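Local atomic coordinates of fructose-bisphosphate aldolase (Thermus caldophilus, PDB entry 2FJK), a protein that belongs to the class II fructose-bisphosphate aldolases, a TIM-barrel family, and holds 1,3-dihydroxyacetonephosphate in a pocket of the barrel. Residues F22-N25 / F29-A32; D253-L258 / K293-L298; E106-N111 / P155-I160. All coordinates share one frame; numbering follows the deposited sequence.

From the N terminus, contact 1 comes first: only three residues separate its segments, so it closes the tight turn from strand 19-23 into helix 27-38. Contact 3 follows, bringing helix 155-164 against the start of helix 108-124 across a loop of 43 residues that includes strand 128-133. Contact 2 is last and brings helices 254-270 and 277-299 together across 34 residues, mostly helical. The three loops run in series; none nests in or crosses another. Contacts 1 and 2 touch, through Phe-22 with Arg-295 and Phe-29 with Leu-256, whereas contact 3 lies on the opposite side of the chain's centre, about 32 Å from contact 1 between centres.

Contact 1 (F22-N25 / F29-A32)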
loop_
_atom_site.group_PDB
_atom_site.type_symbol
_atom_site.label_atom_id
_atom_site.label_comp_id
_atom_site.label_asym_id
_atom_site.label_seq_id
_atom_site.Cartn_x
_atom_site.Cartn_y
_atom_site.Cartn_z
ATOM N N PHE A 22 -16.900 14.283 -6.955
ATOM C CA PHE A 22 -17.758 13.263 -7.525
ATOM C C PHE A 22 -17.867 12.037 -6.636
ATOM O O PHE A 22 -16.857 11.485 -6.185
ATOM C CB PHE A 22 -17.243 12.858 -8.906
ATOM C CG PHE A 22 -17.064 14.016 -9.850
ATOM C CD1 PHE A 22 -15.913 14.797 -9.806
ATOM C CD2 PHE A 22 -18.051 14.332 -10.777
ATOM C CE1 PHE A 22 -15.742 15.877 -10.672
ATOM C CE2 PHE A 22 -17.894 15.413 -11.650
ATOM C CZ PHE A 22 -16.735 16.187 -11.595
ATOM N N ASN A 23 -19.102 11.615 -6.393
ATOM C CA ASN A 23 -19.366 10.461 -5.545
ATOM C C ASN A 23 -19.026 9.174 -6.260
ATOM O O ASN A 23 -19.279 9.034 -7.453
ATOM C CB ASN A 23 -20.833 10.451 -5.112
ATOM C CG ASN A 23 -21.135 11.538 -4.129
ATOM O OD1 ASN A 23 -20.926 11.379 -2.919
ATOM N ND2 ASN A 23 -21.605 12.668 -4.634
ATOM N N THR A 24 -18.438 8.244 -5.513
ATOM C CA THR A 24 -18.040 6.950 -6.051
ATOM C C THR A 24 -18.484 5.880 -5.086
ATOM O O THR A 24 -18.516 6.112 -3.884
ATOM C CB THR A 24 -16.523 6.786 -6.140
ATOM O OG1 THR A 24 -15.932 7.977 -6.661
ATOM C CG2 THR A 24 -16.191 5.600 -7.028
ATOM N N ASN A 25 -18.777 4.702 -5.612
ATOM C CA ASN A 25 -19.194 3.583 -4.788
ATOM C C ASN A 25 -18.465 2.283 -5.149
ATOM O O ASN A 25 -18.567 1.294 -4.432
ATOM C CB ASN A 25 -20.713 3.420 -4.877
ATOM C CG ASN A 25 -21.444 4.399 -3.968
ATOM O OD1 ASN A 25 -21.608 4.139 -2.781
ATOM N ND2 ASN A 25 -21.856 5.540 -4.517
ATOM N N PHE A 29 -16.738 3.544 -11.096
ATOM C CA PHE A 29 -16.947 4.976 -10.906
ATOM C C PHE A 29 -15.637 5.677 -10.593
ATOM O O PHE A 29 -15.406 6.795 -11.055
ATOM C CB PHE A 29 -17.932 5.260 -9.773
ATOM C CG PHE A 29 -19.381 5.131 -10.161
ATOM C CD1 PHE A 29 -19.955 3.886 -10.377
ATOM C CD2 PHE A 29 -20.177 6.260 -10.291
ATOM C CE1 PHE A 29 -21.292 3.766 -10.712
ATOM C CE2 PHE A 29 -21.520 6.152 -10.628
ATOM C CZ PHE A 29 -22.077 4.903 -10.838
ATOM N N THR A 30 -14.771 5.026 -9.819
ATOM C CA THR A 30 -13.511 5.654 -9.461
ATOM C C THR A 30 -12.606 5.833 -10.670
ATOM O O THR A 30 -11.929 6.851 -10.802
ATOM C CB THR A 30 -12.739 4.863 -8.405
ATOM O OG1 THR A 30 -13.594 4.577 -7.295
ATOM C CG2 THR A 30 -11.562 5.691 -7.915
ATOM N N GLN A 31 -12.597 4.838 -11.551
ATOM C CA GLN A 31 -11.778 4.899 -12.757
ATOM C C GLN A 31 -12.261 6.014 -13.677
ATOM O O GLN A 31 -11.459 6.813 -14.186
ATOM C CB GLN A 31 -11.853 3.577 -13.513
ATOM C CG GLN A 31 -11.383 2.383 -12.711
ATOM C CD GLN A 31 -11.509 1.096 -13.500
ATOM O OE1 GLN A 31 -12.595 0.738 -13.954
ATOM N NE2 GLN A 31 -10.398 0.400 -13.672
ATOM N N ALA A 32 -13.575 6.048 -13.902
ATOM C CA ALA A 32 -14.177 7.057 -14.774
ATOM C C ALA A 32 -13.848 8.465 -14.287
ATOM O O ALA A 32 -13.417 9.324 -15.066
ATOM C CB ALA A 32 -15.691 6.867 -14.838
#
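Thr-24 meets Phe-29 and Thr-30 just where the chain leaves strand 19-23 and turns back as helix 27-38. The contact is almost entirely van der Waals. Its pivot is the methyl CG2 of Thr-24, modelled 3.3 Å from CB of Phe-29, which is shorter than comfortable for two carbons. As built, chi1 of -44° sets this methyl trans to the backbone N of Thr-24 and aims it at the Phe-29/Thr-30 backbone. The side chains of Thr-24 and Thr-30 cross at about a right angle, but CG2 comes too close to the Thr-30 hydroxyl to be trusted, and the exact place of the methyl is doubtful.

The rest of the Phe-29 side chain makes looser contacts. CB is aimed at the turn and lies 4.3 Å from the backbone N of Asn-25, but with chi1 at -81° CG swings to the position opposite the carbonyl carbon and the ring leads away. Its CD2 stays 4.1 Å from the carbonyl O of Asn-23, approached obliquely.

No hydrogen bond joins the two segments. The polar groups look to other partners: Thr-30 OG1 is hydrogen-bonded to Asn-26 O, and the backbone N of Phe-29 to Asn-26 OD1, both linking the turn residue Asn-26 to the start of the helix.

This is the first half of the beta-alpha-beta unit made by strand 19-23, helix 27-38 and strand 44-47, buried in the TIM barrel at the strand end that carries Asn-23 of the 1,3-dihydroxyacetonephosphate pocket. Strand 44-47 pairs with the strand side through Ile-45 and Ala-47. Beyond the turn, the Phe-29 ring meets Phe-260 of helix 254-270, and Phe-29 packs on Pro-277 of the second subunit.

Contact 2 (D253-L258 / K293-L298). With 13P (1,3-dihydroxyacetonephosphate), chain E.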
loop_
_atom_site.group_PDB
_atom_site.type_symbol
_atom_site.label_atom_id
_atom_site.label_comp_id
_atom_site.label_asym_id
_atom_site.label_seq_id
_atom_site.Cartn_x
_atom_site.Cartn_y
_atom_site.Cartn_z
ATOM N N ASP A 253 -23.556 13.794 -7.994
ATOM C CA ASP A 253 -23.794 12.389 -7.693
ATOM C C ASP A 253 -24.902 11.811 -8.577
ATOM O O ASP A 253 -24.664 10.880 -9.342
ATOM C CB ASP A 253 -24.153 12.254 -6.205
ATOM C CG ASP A 253 -24.355 10.822 -5.769
ATOM O OD1 ASP A 253 -24.111 9.902 -6.570
ATOM O OD2 ASP A 253 -24.760 10.617 -4.605
ATOM N N THR A 254 -26.108 12.363 -8.460
ATOM C CA THR A 254 -27.254 11.923 -9.253
ATOM C C THR A 254 -26.949 11.787 -10.759
ATOM O O THR A 254 -27.294 10.777 -11.377
ATOM C CB THR A 254 -28.448 12.906 -9.098
ATOM O OG1 THR A 254 -28.954 12.848 -7.759
ATOM C CG2 THR A 254 -29.560 12.560 -10.076
ATOM N N ASP A 255 -26.321 12.804 -11.345
ATOM C CA ASP A 255 -26.005 12.770 -12.771
ATOM C C ASP A 255 -25.241 11.504 -13.157
ATOM O O ASP A 255 -25.530 10.892 -14.180
ATOM C CB ASP A 255 -25.187 14.005 -13.193
ATOM C CG ASP A 255 -26.011 15.294 -13.209
ATOM O OD1 ASP A 255 -27.251 15.228 -13.339
ATOM O OD2 ASP A 255 -25.408 16.383 -13.109
ATOM N N LEU A 256 -24.281 11.116 -12.321
ATOM C CA LEU A 256 -23.462 9.934 -12.574
ATOM C C LEU A 256 -24.254 8.648 -12.460
ATOM O O LEU A 256 -24.136 7.773 -13.312
ATOM C CB LEU A 256 -22.287 9.885 -11.605
ATOM C CG LEU A 256 -21.492 11.176 -11.444
ATOM C CD1 LEU A 256 -20.261 10.877 -10.611
ATOM C CD2 LEU A 256 -21.097 11.745 -12.796
ATOM N N ARG A 257 -25.050 8.529 -11.399
ATOM C CA ARG A 257 -25.869 7.335 -11.196
ATOM C C ARG A 257 -26.789 7.136 -12.379
ATOM O O ARG A 257 -26.888 6.037 -12.913
ATOM C CB ARG A 257 -26.739 7.457 -9.944
ATOM C CG ARG A 257 -26.009 7.561 -8.630
ATOM C CD ARG A 257 -27.037 7.535 -7.491
ATOM N NE ARG A 257 -26.467 7.944 -6.217
ATOM C CZ ARG A 257 -27.072 7.788 -5.040
ATOM N NH1 ARG A 257 -28.277 7.226 -4.976
ATOM N NH2 ARG A 257 -26.470 8.194 -3.922
ATOM N N LEU A 258 -27.479 8.206 -12.768
ATOM C CA LEU A 258 -28.406 8.175 -13.900
ATOM C C LEU A 258 -27.723 7.748 -15.186
ATOM O O LEU A 258 -28.201 6.856 -15.887
ATOM C CB LEU A 258 -29.035 9.551 -14.124
ATOM C CG LEU A 258 -30.527 9.718 -13.845
ATOM C CD1 LEU A 258 -30.979 11.050 -14.448
ATOM C CD2 LEU A 258 -31.321 8.559 -14.453
ATOM N N LYS A 293 -16.323 14.705 -17.394
ATOM C CA LYS A 293 -15.583 15.616 -18.261
ATOM C C LYS A 293 -16.366 16.891 -18.526
ATOM O O LYS A 293 -15.875 17.984 -18.245
ATOM C CB LYS A 293 -15.218 14.922 -19.582
ATOM C CG LYS A 293 -14.044 13.963 -19.448
ATOM C CD LYS A 293 -13.869 13.072 -20.664
ATOM C CE LYS A 293 -13.641 13.867 -21.940
ATOM N NZ LYS A 293 -13.640 12.978 -23.139
ATOM N N SER A 294 -17.584 16.763 -19.045
ATOM C CA SER A 294 -18.385 17.954 -19.323
ATOM C C SER A 294 -18.576 18.764 -18.037
ATOM O O SER A 294 -18.582 20.000 -18.054
ATOM C CB SER A 294 -19.737 17.574 -19.943
ATOM O OG SER A 294 -20.512 16.751 -19.093
ATOM N N ARG A 295 -18.703 18.054 -16.922
ATOM C CA ARG A 295 -18.868 18.682 -15.616
ATOM C C ARG A 295 -17.660 19.579 -15.347
ATOM O O ARG A 295 -17.796 20.720 -14.895
ATOM C CB ARG A 295 -18.950 17.598 -14.545
ATOM C CG ARG A 295 -19.766 17.966 -13.349
ATOM C CD ARG A 295 -21.187 18.292 -13.757
ATOM N NE ARG A 295 -21.976 18.607 -12.582
ATOM C CZ ARG A 295 -23.071 19.352 -12.592
ATOM N NH1 ARG A 295 -23.525 19.874 -13.726
ATOM N NH2 ARG A 295 -23.702 19.581 -11.457
HETATM N N MSE A 296 -16.471 19.043 -15.610
HETATM C CA MSE A 296 -15.239 19.798 -15.411
HETATM C C MSE A 296 -15.169 20.986 -16.379
HETATM O O MSE A 296 -14.579 22.011 -16.050
HETATM C CB MSE A 296 -14.022 18.886 -15.592
HETATM C CG MSE A 296 -13.967 17.755 -14.580
HETATM SE SE MSE A 296 -12.587 16.463 -14.938
HETATM C CE MSE A 296 -13.472 15.339 -16.182
ATOM N N GLU A 297 -15.765 20.848 -17.565
ATOM C CA GLU A 297 -15.788 21.947 -18.535
ATOM C C GLU A 297 -16.652 23.076 -17.988
ATOM O O GLU A 297 -16.324 24.245 -18.124
ATOM C CB GLU A 297 -16.392 21.512 -19.865
ATOM C CG GLU A 297 -15.544 20.598 -20.703
ATOM C CD GLU A 297 -16.130 20.418 -22.087
ATOM O OE1 GLU A 297 -17.296 19.976 -22.188
ATOM O OE2 GLU A 297 -15.427 20.725 -23.075
ATOM N N LEU A 298 -17.772 22.710 -17.384
ATOM C CA LEU A 298 -18.690 23.684 -16.815
ATOM C C LEU A 298 -18.069 24.364 -15.598
ATOM O O LEU A 298 -18.291 25.547 -15.358
ATOM C CB LEU A 298 -19.996 22.991 -16.420
ATOM C CG LEU A 298 -21.059 23.816 -15.690
ATOM C CD1 LEU A 298 -21.500 24.991 -16.567
ATOM C CD2 LEU A 298 -22.241 22.915 -15.351
HETATM P P 13P E . -26.870 15.336 -6.200
HETATM O O1P 13P E . -27.982 14.233 -5.852
HETATM O O2P 13P E . -27.652 16.618 -6.701
HETATM O O3P 13P E . -25.956 14.799 -7.343
HETATM O O1 13P E . -26.012 15.624 -4.872
HETATM C C1 13P E . -24.627 15.933 -5.007
HETATM C C2 13P E . -24.191 16.418 -3.646
HETATM O O2 13P E . -24.829 17.311 -3.095
HETATM C C3 13P E . -22.973 15.812 -2.951
HETATM O O3 13P E . -22.834 16.345 -1.638
#
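Asp-255 of helix 254-270 and Arg-295 of helix 277-299 meet with the carboxylate end-on to the guanidinium. OD2 of Asp-255 stands over the centre of one guanidinium face, 3.8 Å from CZ of Arg-295, and the two planes are 87° apart. With the oxygen so far out of the guanidinium plane, this long salt bridge, OD2 to NH2 of Arg-295 being 4.0 Å, is electrostatic and not a hydrogen bond. The arginine chain is bent at chi2 (59°), which brings the guanidinium beside Asp-255.

Other partners settle both groups. Asp-255 receives the backbone N-H of Val-213 at OD1 and that of Ala-212 at OD2, while Arg-295 NE bonds to Thr-252 OG1 and NH2, weakly, to Ala-210 O.

Within segment 253-258 a second acid and base meet quite differently. Arg-257 grips Asp-253 side-on, one nitrogen to each oxygen. NE reaches OD1 at 3.1 Å, from well above the carboxylate plane, and NH2 reaches OD2 at 3.0 Å on its syn side. Arg-257 NH1 also pairs with Asp-276 of the second subunit.

At the start of the same helix the phosphate of 1,3-dihydroxyacetonephosphate takes two backbone N-H groups on one oxygen: O3P is 2.7 Å from Asp-253 N and 2.7 Å from Thr-254 N. Thr-254 OG1 donates to O1P.

A buried charge pair with one oxygen over the guanidinium face attracts with little directional demand, and both groups also bond to residues 210-213, where Ser-211 binds the ligand; the helix N terminus itself probably stabilises the anion.

Contact 3 (E106-N111 / P155-I160); sequences EDFETN and PEEARI
Phe-108 has chi1 at -164°, placing CG trans to the backbone N, which carries the ring over to Glu-157 and Ile-160. Glu-157, with chi1 at -79° and an extended chain beyond CG, runs past the ring in the opposite sense. Its OE1 comes to 4.0 Å from CD1 of Phe-108, with carboxylate and ring planes 89° apart.

The far end of the ring does the rest: CZ lies 3.8 Å from the backbone O of Glu-157, met obliquely, and 4.1 Å from the methyl CG2 of Ile-160. That methyl sits at the ring edge, near its plane, and makes the apolar part of the contact. No hydrogen bond links the segments.

Behind Phe-108 the helix start is fixed by Asp-107, an N-cap whose OD1 accepts from Thr-110 N at 3.0 Å and, through its syn lone pair, from Thr-110 OG1. Glu-109 adds a salt bridge to Arg-164 of the second helix.

Phe-108 and Glu-157 both rest on Leu-133 of strand 128-133. Two outer helices, one before and one after that parallel strand, meeting at their N-terminal turns on the surface, suit a TIM barrel.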
loop_
_atom_site.group_PDB
_atom_site.type_symbol
_atom_site.label_atom_id
_atom_site.label_comp_id
_atom_site.label_asym_id
_atom_site.label_seq_id
_atom_site.Cartn_x
_atom_site.Cartn_y
_atom_site.Cartn_z
ATOM N N GLU A 106 -29.152 20.718 13.399
ATOM C CA GLU A 106 -29.097 21.047 14.826
ATOM C C GLU A 106 -29.019 22.555 15.038
ATOM O O GLU A 106 -28.674 23.306 14.118
ATOM C CB GLU A 106 -27.876 20.387 15.471
ATOM C CG GLU A 106 -27.890 18.871 15.409
ATOM C CD GLU A 106 -28.423 18.256 16.677
ATOM O OE1 GLU A 106 -29.236 18.910 17.357
ATOM O OE2 GLU A 106 -28.036 17.116 16.990
ATOM N N ASP A 107 -29.336 23.004 16.250
ATOM C CA ASP A 107 -29.268 24.431 16.540
ATOM C C ASP A 107 -27.822 24.873 16.361
ATOM O O ASP A 107 -26.906 24.042 16.343
ATOM C CB ASP A 107 -29.757 24.733 17.963
ATOM C CG ASP A 107 -29.219 23.757 18.984
ATOM O OD1 ASP A 107 -28.020 23.442 18.905
ATOM O OD2 ASP A 107 -29.990 23.313 19.869
ATOM N N PHE A 108 -27.621 26.179 16.226
ATOM C CA PHE A 108 -26.290 26.736 16.016
ATOM C C PHE A 108 -25.206 26.280 16.991
ATOM O O PHE A 108 -24.120 25.892 16.571
ATOM C CB PHE A 108 -26.351 28.264 16.035
ATOM C CG PHE A 108 -25.134 28.925 15.448
ATOM C CD1 PHE A 108 -24.912 28.902 14.075
ATOM C CD2 PHE A 108 -24.213 29.572 16.265
ATOM C CE1 PHE A 108 -23.797 29.516 13.522
ATOM C CE2 PHE A 108 -23.089 30.192 15.723
ATOM C CZ PHE A 108 -22.881 30.166 14.348
ATOM N N GLU A 109 -25.486 26.339 18.287
ATOM C CA GLU A 109 -24.490 25.944 19.282
ATOM C C GLU A 109 -24.079 24.483 19.182
ATOM O O GLU A 109 -22.903 24.155 19.341
ATOM C CB GLU A 109 -24.992 26.241 20.702
ATOM C CG GLU A 109 -25.046 27.727 21.066
ATOM C CD GLU A 109 -23.701 28.415 20.928
ATOM O OE1 GLU A 109 -22.706 27.892 21.475
ATOM O OE2 GLU A 109 -23.640 29.480 20.278
ATOM N N THR A 110 -25.039 23.600 18.929
ATOM C CA THR A 110 -24.725 22.179 18.805
ATOM C C THR A 110 -23.939 21.911 17.521
ATOM O O THR A 110 -23.059 21.057 17.495
ATOM C CB THR A 110 -26.004 21.322 18.811
ATOM O OG1 THR A 110 -26.732 21.577 20.020
ATOM C CG2 THR A 110 -25.659 19.825 18.749
ATOM N N ASN A 111 -24.261 22.650 16.462
ATOM C CA ASN A 111 -23.584 22.496 15.179
ATOM C C ASN A 111 -22.134 22.883 15.411
ATOM O O ASN A 111 -21.220 22.105 15.129
ATOM C CB ASN A 111 -24.201 23.428 14.132
ATOM C CG ASN A 111 -23.741 23.112 12.718
ATOM O OD1 ASN A 111 -22.707 22.478 12.514
ATOM N ND2 ASN A 111 -24.506 23.571 11.730
ATOM N N PRO A 155 -25.431 34.861 5.986
ATOM C CA PRO A 155 -24.041 35.328 5.973
ATOM C C PRO A 155 -23.395 35.602 7.333
ATOM O O PRO A 155 -22.384 34.983 7.670
ATOM C CB PRO A 155 -24.092 36.564 5.065
ATOM C CG PRO A 155 -25.543 36.958 5.051
ATOM C CD PRO A 155 -26.245 35.639 5.038
ATOM N N GLU A 156 -23.962 36.518 8.114
ATOM C CA GLU A 156 -23.399 36.829 9.424
ATOM C C GLU A 156 -23.144 35.558 10.213
ATOM O O GLU A 156 -22.088 35.391 10.817
ATOM C CB GLU A 156 -24.339 37.731 10.224
ATOM C CG GLU A 156 -24.112 39.211 10.017
ATOM C CD GLU A 156 -24.212 39.616 8.568
ATOM O OE1 GLU A 156 -25.075 39.052 7.855
ATOM O OE2 GLU A 156 -23.440 40.505 8.146
ATOM N N GLU A 157 -24.130 34.670 10.215
ATOM C CA GLU A 157 -24.003 33.404 10.927
ATOM C C GLU A 157 -22.841 32.611 10.354
ATOM O O GLU A 157 -22.108 31.948 11.084
ATOM C CB GLU A 157 -25.280 32.575 10.790
ATOM C CG GLU A 157 -26.411 32.990 11.699
ATOM C CD GLU A 157 -27.598 32.055 11.585
ATOM O OE1 GLU A 157 -27.384 30.824 11.645
ATOM O OE2 GLU A 157 -28.740 32.549 11.442
ATOM N N ALA A 158 -22.689 32.681 9.036
ATOM C CA ALA A 158 -21.629 31.963 8.346
ATOM C C ALA A 158 -20.246 32.344 8.872
ATOM O O ALA A 158 -19.461 31.471 9.250
ATOM C CB ALA A 158 -21.714 32.228 6.841
ATOM N N ARG A 159 -19.946 33.640 8.896
ATOM C CA ARG A 159 -18.648 34.100 9.381
ATOM C C ARG A 159 -18.396 33.603 10.796
ATOM O O ARG A 159 -17.324 33.077 11.104
ATOM C CB ARG A 159 -18.576 35.627 9.379
ATOM C CG ARG A 159 -17.268 36.169 9.946
ATOM C CD ARG A 159 -17.370 37.644 10.289
ATOM N NE ARG A 159 -17.735 38.461 9.136
ATOM C CZ ARG A 159 -17.792 39.790 9.153
ATOM N NH1 ARG A 159 -17.507 40.458 10.265
ATOM N NH2 ARG A 159 -18.134 40.453 8.056
ATOM N N ILE A 160 -19.395 33.785 11.651
ATOM C CA ILE A 160 -19.301 33.373 13.046
ATOM C C ILE A 160 -19.118 31.867 13.192
ATOM O O ILE A 160 -18.314 31.412 14.003
ATOM C CB ILE A 160 -20.551 33.806 13.834
ATOM C CG1 ILE A 160 -20.684 35.332 13.797
ATOM C CG2 ILE A 160 -20.439 33.327 15.273
ATOM C CD1 ILE A 160 -21.953 35.859 14.421
#